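Copper-containing nitrite reductase (Hyphomicrobium denitrificans 1NES1, PDB 6TFO) probably catalyses the reduction of nitrite to nitric oxide, passing electrons between copper centres in a homotrimer whose subunits each carry several cupredoxin domains. Local coordinates at residues L219-H227 against V260-H271; I272-L280 against Y296-T304. All blocks are in the same frame, centred on the assembly; numbering follows the deposited sequence.

Contact 1 (L219-H227 against V260-H271); sequences LMIHSVDFH and VYHCATPSVPNH. With CU (copper (II) ion), chain J; CU (copper (II) ion), chain K.
Asp225 and His262 form an antiparallel hydrogen-bonded pair at the edge of a cupredoxin sheet: Asp225 N meets His262 O at 2.8 Å with a straight N-H, and His262 N returns a bond to Asp225 O. In and around this pair the two segments carry the ligands of two copper sites. At the type 1 copper, His222 ND1, Cys263 SG and His271 ND1 bind the metal, the short Cys263 SG bond being 2.1 Å, and Met276 completes the set. The His222 and His271 rings meet the copper with planes 75° apart, while Glu175 holds the far nitrogen of His222. Cys263 SG stands anti to its backbone N (chi1 -175°), which swings it to the edge of the His222 ring, and Ser223 N gives it a weak hydrogen bond. Ser223 OG accepts from Ala264 N at 2.8 Å and donates to Thr265 OG1 at 2.8 Å, so one hydroxyl ties down both residues after the cysteine. With an alanine here that oxygen is gone, which would probably leave Ala264 N without its acceptor and Thr265 OG1 with Gln240 but not the serine, the loop behind the cysteine then being freer to shift. His227 and His262 bind the second copper, rings rim to rim and almost perpendicular, with His419 of a neighbouring subunit as third histidine, as in a type 2 site. His262 ND1 donates almost linearly to Cys263 O. The copper-bound water gives a hydrogen bond to Asp225 OD2 at 2.8 Å.

Contact 2 (I272-L280 against Y296-T304); sequences ITNGMYGLL and YVMQGEIYT. With CU (copper (II) ion), chain J.
Helix 268-274 and the strand that follows it, the part of the cupredoxin domain that brings Met276 to the type 1 copper, pack here against strand 296-302 of a different sheet. The axes of the short segments 277-280 and 296-302 come within 8.0 Å, their directions 141° apart, too far for backbone pairing. At the helix end, Thr273 OG1 points anti to its backbone N (chi1 -178°) and donates to Glu301 O at 2.6 Å; a water hands it a second bond and accepts from Tyr303 N. The same hydroxyl lies at the edge of the Tyr303 ring, whose OH donates to Glu301 OE1. Further along, Met298 SD reaches the edge of the Tyr277 ring, 3.8 Å from Tyr277 CD1, in a Met-aromatic contact, and lies against Gly278 CA. Its methyl, Met298 CE, touches Leu279 CD2. Tyr277 OH comes to 3.5 Å from Gly300 CA, where a side chain would collide with that oxygen, and binds a water. Tyr296 OH accepts from Leu279 N at 3.0 Å and pairs with Gly197 as well, while Leu279 lies along the ring at Tyr296 CE1. Gly278, having no side chain, lets Tyr296 OH come close; a CB there would crowd it. Gly275, with positive phi, closes the helix in a Schellman motif, and the chain then turns through Met276, whose sulfur meets the copper at 2.5 Å. This is the interface between two consecutive cupredoxin domains of a multidomain copper nitrite reductase, packed through side chains beside the type 1 site.

In the fold
Helix 268-274 is shared: contact 1 takes its first half with His271, contact 2 its last turn and the strand beyond. The two meet in one sheet, where strand 257-262 lies beside strand 277-283, with Tyr261 N 2.8 Å from Gly278 O and Cys263 N 3.1 Å from Met276 O, both probable hydrogen bonds. Their centres are about 11 Å apart. The type 1 copper joins them, since contact 1 supplies His222, Cys263 and His271 and contact 2 supplies Met276. The adjacent residues His262 and Cys263 bind different coppers, a direct covalent path consistent with electron transfer between the two sites.

Contact 1 (L219-H227 against V260-H271)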
loop_
_atom_site.group_PDB
_atom_site.type_symbol
_atom_site.label_atom_id
_atom_site.label_comp_id
_atom_site.label_asym_id
_atom_site.label_seq_id
_atom_site.Cartn_x
_atom_site.Cartn_y
_atom_site.Cartn_z
ATOM N N LEU C 219 -0.995 -27.698 -28.253
ATOM C CA LEU C 219 -2.226 -26.937 -27.960
ATOM C C LEU C 219 -2.452 -25.932 -29.090
ATOM O O LEU C 219 -3.592 -25.678 -29.430
ATOM C CB LEU C 219 -2.081 -26.223 -26.612
ATOM C CG LEU C 219 -1.814 -27.120 -25.395
ATOM C CD1 LEU C 219 -1.677 -26.291 -24.128
ATOM C CD2 LEU C 219 -2.907 -28.156 -25.199
ATOM N N MET C 220 -1.389 -25.374 -29.658
ATOM C CA MET C 220 -1.516 -24.215 -30.576
ATOM C C MET C 220 -1.376 -24.654 -32.037
ATOM O O MET C 220 -0.644 -25.620 -32.329
ATOM C CB MET C 220 -0.463 -23.147 -30.268
ATOM C CG MET C 220 -0.391 -22.785 -28.810
ATOM S SD MET C 220 -2.003 -22.386 -28.139
ATOM C CE MET C 220 -1.507 -22.024 -26.450
ATOM N N ILE C 221 -2.075 -23.939 -32.913
ATOM C CA ILE C 221 -1.763 -23.846 -34.366
ATOM C C ILE C 221 -0.307 -23.357 -34.489
ATOM O O ILE C 221 0.120 -22.530 -33.673
ATOM C CB ILE C 221 -2.793 -22.923 -35.067
ATOM C CG1 ILE C 221 -4.223 -23.479 -35.008
ATOM C CG2 ILE C 221 -2.370 -22.627 -36.500
ATOM C CD1 ILE C 221 -5.305 -22.483 -35.390
ATOM N N HIS C 222 0.461 -23.898 -35.429
ATOM C CA HIS C 222 1.815 -23.392 -35.787
ATOM C C HIS C 222 1.926 -23.181 -37.301
ATOM O O HIS C 222 1.089 -23.718 -38.063
ATOM C CB HIS C 222 2.899 -24.333 -35.259
ATOM C CG HIS C 222 2.924 -24.355 -33.776
ATOM N ND1 HIS C 222 3.383 -23.294 -33.053
ATOM C CD2 HIS C 222 2.491 -25.274 -32.890
ATOM C CE1 HIS C 222 3.259 -23.563 -31.774
ATOM N NE2 HIS C 222 2.722 -24.782 -31.648
ATOM N N SER C 223 2.943 -22.428 -37.709
ATOM C CA SER C 223 3.146 -21.976 -39.101
ATOM C C SER C 223 4.636 -21.696 -39.331
ATOM O O SER C 223 5.442 -21.935 -38.411
ATOM C CB SER C 223 2.295 -20.763 -39.368
ATOM O OG SER C 223 2.701 -19.683 -38.536
ATOM N N VAL C 224 4.992 -21.219 -40.524
ATOM C CA VAL C 224 6.370 -20.727 -40.790
ATOM C C VAL C 224 6.317 -19.633 -41.852
ATOM O O VAL C 224 5.578 -19.782 -42.839
ATOM C CB VAL C 224 7.312 -21.873 -41.171
ATOM C CG1 VAL C 224 6.848 -22.591 -42.418
ATOM C CG2 VAL C 224 8.737 -21.385 -41.325
ATOM N N ASP C 225 7.035 -18.549 -41.570
ATOM C CA ASP C 225 7.382 -17.433 -42.476
ATOM C C ASP C 225 8.892 -17.550 -42.656
ATOM O O ASP C 225 9.593 -17.554 -41.624
ATOM C CB ASP C 225 6.919 -16.106 -41.861
ATOM C CG ASP C 225 7.502 -14.828 -42.441
ATOM O OD1 ASP C 225 8.220 -14.924 -43.440
ATOM O OD2 ASP C 225 7.227 -13.734 -41.868
ATOM N N PHE C 226 9.348 -17.763 -43.897
ATOM C CA PHE C 226 10.778 -17.681 -44.305
ATOM C C PHE C 226 11.048 -16.307 -44.926
ATOM O O PHE C 226 10.349 -15.930 -45.902
ATOM C CB PHE C 226 11.127 -18.730 -45.358
ATOM C CG PHE C 226 10.802 -20.145 -44.982
ATOM C CD1 PHE C 226 11.709 -20.904 -44.269
ATOM C CD2 PHE C 226 9.608 -20.715 -45.376
ATOM C CE1 PHE C 226 11.438 -22.222 -43.965
ATOM C CE2 PHE C 226 9.323 -22.027 -45.044
ATOM C CZ PHE C 226 10.238 -22.777 -44.342
ATOM N N HIS C 227 12.045 -15.588 -44.408
ATOM C CA HIS C 227 12.424 -14.248 -44.921
ATOM C C HIS C 227 12.987 -14.388 -46.338
ATOM O O HIS C 227 13.060 -13.347 -47.025
ATOM C CB HIS C 227 13.349 -13.544 -43.924
ATOM C CG HIS C 227 12.625 -13.051 -42.719
ATOM N ND1 HIS C 227 13.195 -12.160 -41.842
ATOM C CD2 HIS C 227 11.371 -13.299 -42.266
ATOM C CE1 HIS C 227 12.337 -11.900 -40.880
ATOM N NE2 HIS C 227 11.208 -12.585 -41.117
ATOM N N VAL C 260 16.372 -15.379 -41.511
ATOM C CA VAL C 260 15.683 -15.984 -40.334
ATOM C C VAL C 260 14.321 -16.451 -40.850
ATOM O O VAL C 260 13.751 -15.770 -41.732
ATOM C CB VAL C 260 15.609 -15.107 -39.065
ATOM C CG1 VAL C 260 16.365 -13.789 -39.165
ATOM C CG2 VAL C 260 14.183 -14.917 -38.564
ATOM N N TYR C 261 13.926 -17.654 -40.448
ATOM C CA TYR C 261 12.525 -18.134 -40.524
ATOM C C TYR C 261 12.005 -18.236 -39.080
ATOM O O TYR C 261 12.835 -18.378 -38.124
ATOM C CB TYR C 261 12.427 -19.443 -41.308
ATOM C CG TYR C 261 12.978 -20.673 -40.627
ATOM C CD1 TYR C 261 14.310 -21.029 -40.755
ATOM C CD2 TYR C 261 12.156 -21.505 -39.871
ATOM C CE1 TYR C 261 14.816 -22.164 -40.142
ATOM C CE2 TYR C 261 12.651 -22.647 -39.257
ATOM C CZ TYR C 261 13.987 -22.985 -39.402
ATOM O OH TYR C 261 14.507 -24.106 -38.808
ATOM N N HIS C 262 10.690 -18.089 -38.915
ATOM C CA HIS C 262 9.991 -18.097 -37.597
ATOM C C HIS C 262 8.542 -18.529 -37.808
ATOM O O HIS C 262 8.022 -18.361 -38.930
ATOM C CB HIS C 262 10.097 -16.738 -36.880
ATOM C CG HIS C 262 9.572 -15.560 -37.638
ATOM N ND1 HIS C 262 8.213 -15.307 -37.783
ATOM C CD2 HIS C 262 10.216 -14.545 -38.268
ATOM C CE1 HIS C 262 8.036 -14.207 -38.493
ATOM N NE2 HIS C 262 9.265 -13.717 -38.812
ATOM N N CYS C 263 7.913 -19.037 -36.756
ATOM C CA CYS C 263 6.441 -19.230 -36.706
ATOM C C CYS C 263 5.748 -17.874 -36.929
ATOM O O CYS C 263 6.304 -16.842 -36.525
ATOM C CB CYS C 263 6.036 -19.860 -35.382
ATOM S SG CYS C 263 4.277 -20.271 -35.302
ATOM N N ALA C 264 4.602 -17.871 -37.607
ATOM C CA ALA C 264 3.807 -16.656 -37.897
ATOM C C ALA C 264 2.332 -16.942 -37.609
ATOM O O ALA C 264 1.501 -16.541 -38.425
ATOM C CB ALA C 264 4.017 -16.222 -39.316
ATOM N N THR C 265 2.062 -17.656 -36.508
ATOM C CA THR C 265 0.719 -17.853 -35.887
ATOM C C THR C 265 0.584 -16.868 -34.723
ATOM O O THR C 265 1.462 -16.793 -33.860
ATOM C CB THR C 265 0.512 -19.324 -35.481
ATOM O OG1 THR C 265 0.637 -20.126 -36.657
ATOM C CG2 THR C 265 -0.835 -19.578 -34.831
ATOM N N PRO C 266 -0.502 -16.069 -34.644
ATOM C CA PRO C 266 -0.636 -15.092 -33.558
ATOM C C PRO C 266 -0.720 -15.768 -32.183
ATOM O O PRO C 266 -1.268 -16.866 -32.095
ATOM C CB PRO C 266 -1.955 -14.373 -33.879
ATOM C CG PRO C 266 -2.279 -14.725 -35.329
ATOM C CD PRO C 266 -1.656 -16.079 -35.559
ATOM N N SER C 267 -0.161 -15.179 -31.105
ATOM C CA SER C 267 0.727 -14.025 -31.092
ATOM C C SER C 267 2.086 -14.458 -31.629
ATOM O O SER C 267 2.718 -15.385 -31.047
ATOM C CB SER C 267 0.859 -13.458 -29.689
ATOM O OG SER C 267 1.823 -12.419 -29.602
ATOM N N VAL C 268 2.527 -13.808 -32.694
ATOM C CA VAL C 268 3.818 -14.149 -33.347
ATOM C C VAL C 268 4.932 -13.910 -32.332
ATOM O O VAL C 268 5.759 -14.796 -32.112
ATOM C CB VAL C 268 3.985 -13.377 -34.670
ATOM C CG1 VAL C 268 5.318 -13.672 -35.332
ATOM C CG2 VAL C 268 2.841 -13.672 -35.623
ATOM N N PRO C 269 4.953 -12.756 -31.626
ATOM C CA PRO C 269 5.967 -12.514 -30.595
ATOM C C PRO C 269 6.039 -13.659 -29.570
ATOM O O PRO C 269 7.122 -13.980 -29.133
ATOM C CB PRO C 269 5.503 -11.230 -29.904
ATOM C CG PRO C 269 4.616 -10.538 -30.925
ATOM C CD PRO C 269 3.995 -11.643 -31.751
ATOM N N ASN C 270 4.883 -14.246 -29.221
ATOM C CA ASN C 270 4.760 -15.354 -28.237
ATOM C C ASN C 270 5.423 -16.602 -28.822
ATOM O O ASN C 270 6.291 -17.193 -28.150
ATOM C CB ASN C 270 3.296 -15.611 -27.857
ATOM C CG ASN C 270 3.110 -16.616 -26.735
ATOM O OD1 ASN C 270 4.076 -17.064 -26.112
ATOM N ND2 ASN C 270 1.861 -16.967 -26.470
ATOM N N HIS C 271 5.023 -16.987 -30.032
ATOM C CA HIS C 271 5.598 -18.146 -30.768
ATOM C C HIS C 271 7.116 -17.969 -30.906
ATOM O O HIS C 271 7.845 -18.949 -30.737
ATOM C CB HIS C 271 4.872 -18.316 -32.103
ATOM C CG HIS C 271 3.482 -18.816 -31.934
ATOM N ND1 HIS C 271 3.152 -20.137 -32.136
ATOM C CD2 HIS C 271 2.346 -18.192 -31.569
ATOM C CE1 HIS C 271 1.867 -20.307 -31.899
ATOM N NE2 HIS C 271 1.352 -19.125 -31.564
HETATM CU CU CU J . 4.085 -21.442 -33.522
HETATM CU CU CU K . 9.564 -12.158 -39.991
HETATM O O HOH W 1 7.750 -11.320 -40.557
#

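Contact 2 (I272-L280 against Y296-T304)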
loop_
_atom_site.group_PDB
_atom_site.type_symbol
_atom_site.label_atom_id
_atom_site.label_comp_id
_atom_site.label_asym_id
_atom_site.label_seq_id
_atom_site.Cartn_x
_atom_site.Cartn_y
_atom_site.Cartn_z
ATOM N N ILE C 272 7.583 -16.744 -31.134
ATOM C CA ILE C 272 9.037 -16.475 -31.315
ATOM C C ILE C 272 9.762 -16.613 -29.972
ATOM O O ILE C 272 10.685 -17.457 -29.916
ATOM C CB ILE C 272 9.285 -15.140 -32.037
ATOM C CG1 ILE C 272 8.866 -15.241 -33.508
ATOM C CG2 ILE C 272 10.739 -14.702 -31.897
ATOM C CD1 ILE C 272 8.801 -13.901 -34.211
ATOM N N THR C 273 9.356 -15.888 -28.917
ATOM C CA THR C 273 10.022 -15.965 -27.579
ATOM C C THR C 273 10.114 -17.423 -27.111
ATOM O O THR C 273 11.133 -17.785 -26.473
ATOM C CB THR C 273 9.358 -15.084 -26.505
ATOM O OG1 THR C 273 10.137 -15.222 -25.315
ATOM C CG2 THR C 273 7.922 -15.441 -26.204
ATOM N N ASN C 274 9.093 -18.229 -27.414
ATOM C CA ASN C 274 8.976 -19.632 -26.933
ATOM C C ASN C 274 9.974 -20.532 -27.657
ATOM O O ASN C 274 10.255 -21.612 -27.111
ATOM C CB ASN C 274 7.539 -20.136 -27.055
ATOM C CG ASN C 274 6.668 -19.695 -25.894
ATOM O OD1 ASN C 274 5.523 -20.114 -25.796
ATOM N ND2 ASN C 274 7.186 -18.839 -25.034
ATOM N N GLY C 275 10.450 -20.121 -28.842
ATOM C CA GLY C 275 11.665 -20.675 -29.475
ATOM C C GLY C 275 11.515 -21.005 -30.952
ATOM O O GLY C 275 12.429 -21.699 -31.472
ATOM N N MET C 276 10.456 -20.521 -31.618
ATOM C CA MET C 276 10.122 -20.909 -33.016
ATOM C C MET C 276 10.826 -19.945 -33.987
ATOM O O MET C 276 10.154 -19.121 -34.649
ATOM C CB MET C 276 8.605 -20.970 -33.238
ATOM C CG MET C 276 7.909 -21.928 -32.258
ATOM S SD MET C 276 6.224 -22.469 -32.731
ATOM C CE MET C 276 6.653 -23.723 -33.925
ATOM N N TYR C 277 12.158 -20.076 -34.079
ATOM C CA TYR C 277 13.003 -19.339 -35.049
ATOM C C TYR C 277 14.199 -20.194 -35.473
ATOM O O TYR C 277 14.644 -21.053 -34.698
ATOM C CB TYR C 277 13.446 -17.994 -34.462
ATOM C CG TYR C 277 14.029 -18.018 -33.066
ATOM C CD1 TYR C 277 15.391 -18.203 -32.856
ATOM C CD2 TYR C 277 13.236 -17.767 -31.953
ATOM C CE1 TYR C 277 15.945 -18.167 -31.580
ATOM C CE2 TYR C 277 13.774 -17.726 -30.670
ATOM C CZ TYR C 277 15.135 -17.913 -30.483
ATOM O OH TYR C 277 15.672 -17.876 -29.232
ATOM N N GLY C 278 14.708 -19.937 -36.683
ATOM C CA GLY C 278 15.870 -20.615 -37.295
ATOM C C GLY C 278 16.417 -19.843 -38.479
ATOM O O GLY C 278 15.886 -18.745 -38.796
ATOM N N LEU C 279 17.445 -20.390 -39.126
ATOM C CA LEU C 279 18.118 -19.750 -40.293
ATOM C C LEU C 279 17.942 -20.622 -41.542
ATOM O O LEU C 279 18.043 -21.859 -41.429
ATOM C CB LEU C 279 19.598 -19.544 -39.970
ATOM C CG LEU C 279 19.935 -18.392 -39.027
ATOM C CD1 LEU C 279 21.438 -18.280 -38.846
ATOM C CD2 LEU C 279 19.366 -17.072 -39.517
ATOM N N LEU C 280 17.624 -19.974 -42.665
ATOM C CA LEU C 280 17.649 -20.497 -44.060
ATOM C C LEU C 280 18.782 -19.785 -44.808
ATOM O O LEU C 280 18.660 -18.548 -45.000
ATOM C CB LEU C 280 16.300 -20.206 -44.742
ATOM C CG LEU C 280 16.218 -20.521 -46.233
ATOM C CD1 LEU C 280 16.405 -22.024 -46.463
ATOM C CD2 LEU C 280 14.909 -20.021 -46.819
ATOM N N TYR C 296 26.359 -22.329 -36.191
ATOM C CA TYR C 296 24.942 -21.885 -36.166
ATOM C C TYR C 296 24.618 -21.318 -34.776
ATOM O O TYR C 296 24.601 -22.086 -33.798
ATOM C CB TYR C 296 24.077 -23.098 -36.481
ATOM C CG TYR C 296 22.598 -22.864 -36.600
ATOM C CD1 TYR C 296 22.051 -21.606 -36.786
ATOM C CD2 TYR C 296 21.747 -23.948 -36.614
ATOM C CE1 TYR C 296 20.689 -21.440 -36.961
ATOM C CE2 TYR C 296 20.390 -23.801 -36.797
ATOM C CZ TYR C 296 19.854 -22.544 -36.964
ATOM O OH TYR C 296 18.501 -22.431 -37.125
ATOM N N VAL C 297 24.423 -20.004 -34.681
ATOM C CA VAL C 297 24.089 -19.305 -33.409
ATOM C C VAL C 297 22.909 -18.347 -33.644
ATOM O O VAL C 297 22.943 -17.564 -34.615
ATOM C CB VAL C 297 25.312 -18.586 -32.818
ATOM C CG1 VAL C 297 24.935 -17.804 -31.569
ATOM C CG2 VAL C 297 26.447 -19.557 -32.519
ATOM N N MET C 298 21.900 -18.410 -32.766
ATOM C CA MET C 298 20.749 -17.480 -32.777
ATOM C C MET C 298 20.483 -16.964 -31.358
ATOM O O MET C 298 20.604 -17.743 -30.390
ATOM C CB MET C 298 19.499 -18.148 -33.353
ATOM C CG MET C 298 19.603 -18.406 -34.835
ATOM S SD MET C 298 17.997 -18.589 -35.654
ATOM C CE MET C 298 17.597 -16.891 -36.059
ATOM N N GLN C 299 20.179 -15.665 -31.247
ATOM C CA GLN C 299 19.919 -14.970 -29.962
ATOM C C GLN C 299 18.419 -14.735 -29.857
ATOM O O GLN C 299 17.790 -14.332 -30.851
ATOM C CB GLN C 299 20.701 -13.655 -29.877
ATOM C CG GLN C 299 20.329 -12.774 -28.703
ATOM C CD GLN C 299 21.203 -11.552 -28.662
ATOM O OE1 GLN C 299 22.399 -11.617 -28.958
ATOM N NE2 GLN C 299 20.597 -10.428 -28.300
ATOM N N GLY C 300 17.877 -14.948 -28.665
ATOM C CA GLY C 300 16.482 -14.586 -28.375
ATOM C C GLY C 300 16.286 -14.279 -26.913
ATOM O O GLY C 300 17.248 -14.443 -26.116
ATOM N N GLU C 301 15.072 -13.849 -26.589
ATOM C CA GLU C 301 14.675 -13.431 -25.225
ATOM C C GLU C 301 13.527 -14.325 -24.730
ATOM O O GLU C 301 12.705 -14.790 -25.537
ATOM C CB GLU C 301 14.266 -11.949 -25.199
ATOM C CG GLU C 301 15.114 -11.004 -26.050
ATOM C CD GLU C 301 14.444 -10.469 -27.303
ATOM O OE1 GLU C 301 13.195 -10.313 -27.299
ATOM O OE2 GLU C 301 15.164 -10.173 -28.278
ATOM N N ILE C 302 13.468 -14.540 -23.421
ATOM C CA ILE C 302 12.338 -15.217 -22.737
ATOM C C ILE C 302 11.859 -14.283 -21.614
ATOM O O ILE C 302 12.702 -13.671 -20.921
ATOM C CB ILE C 302 12.754 -16.641 -22.288
ATOM C CG1 ILE C 302 12.883 -17.569 -23.499
ATOM C CG2 ILE C 302 11.793 -17.200 -21.250
ATOM C CD1 ILE C 302 13.329 -18.969 -23.171
ATOM N N TYR C 303 10.540 -14.153 -21.505
ATOM C CA TYR C 303 9.819 -13.178 -20.648
ATOM C C TYR C 303 9.085 -13.965 -19.556
ATOM O O TYR C 303 7.961 -14.434 -19.781
ATOM C CB TYR C 303 8.856 -12.350 -21.507
ATOM C CG TYR C 303 9.515 -11.530 -22.578
ATOM C CD1 TYR C 303 9.941 -12.111 -23.765
ATOM C CD2 TYR C 303 9.735 -10.174 -22.403
ATOM C CE1 TYR C 303 10.555 -11.358 -24.762
ATOM C CE2 TYR C 303 10.343 -9.407 -23.388
ATOM C CZ TYR C 303 10.760 -9.997 -24.571
ATOM O OH TYR C 303 11.375 -9.256 -25.541
ATOM N N THR C 304 9.725 -14.146 -18.405
ATOM C CA THR C 304 9.193 -14.972 -17.296
ATOM C C THR C 304 8.605 -14.086 -16.201
ATOM O O THR C 304 9.133 -12.966 -15.981
ATOM C CB THR C 304 10.269 -15.899 -16.727
ATOM O OG1 THR C 304 11.381 -15.106 -16.303
ATOM C CG2 THR C 304 10.719 -16.936 -17.732
HETATM CU CU CU J . 4.085 -21.442 -33.522
HETATM O O HOH W 2 8.680 -15.247 -22.957
HETATM O O HOH W 3 18.158 -18.580 -28.087
#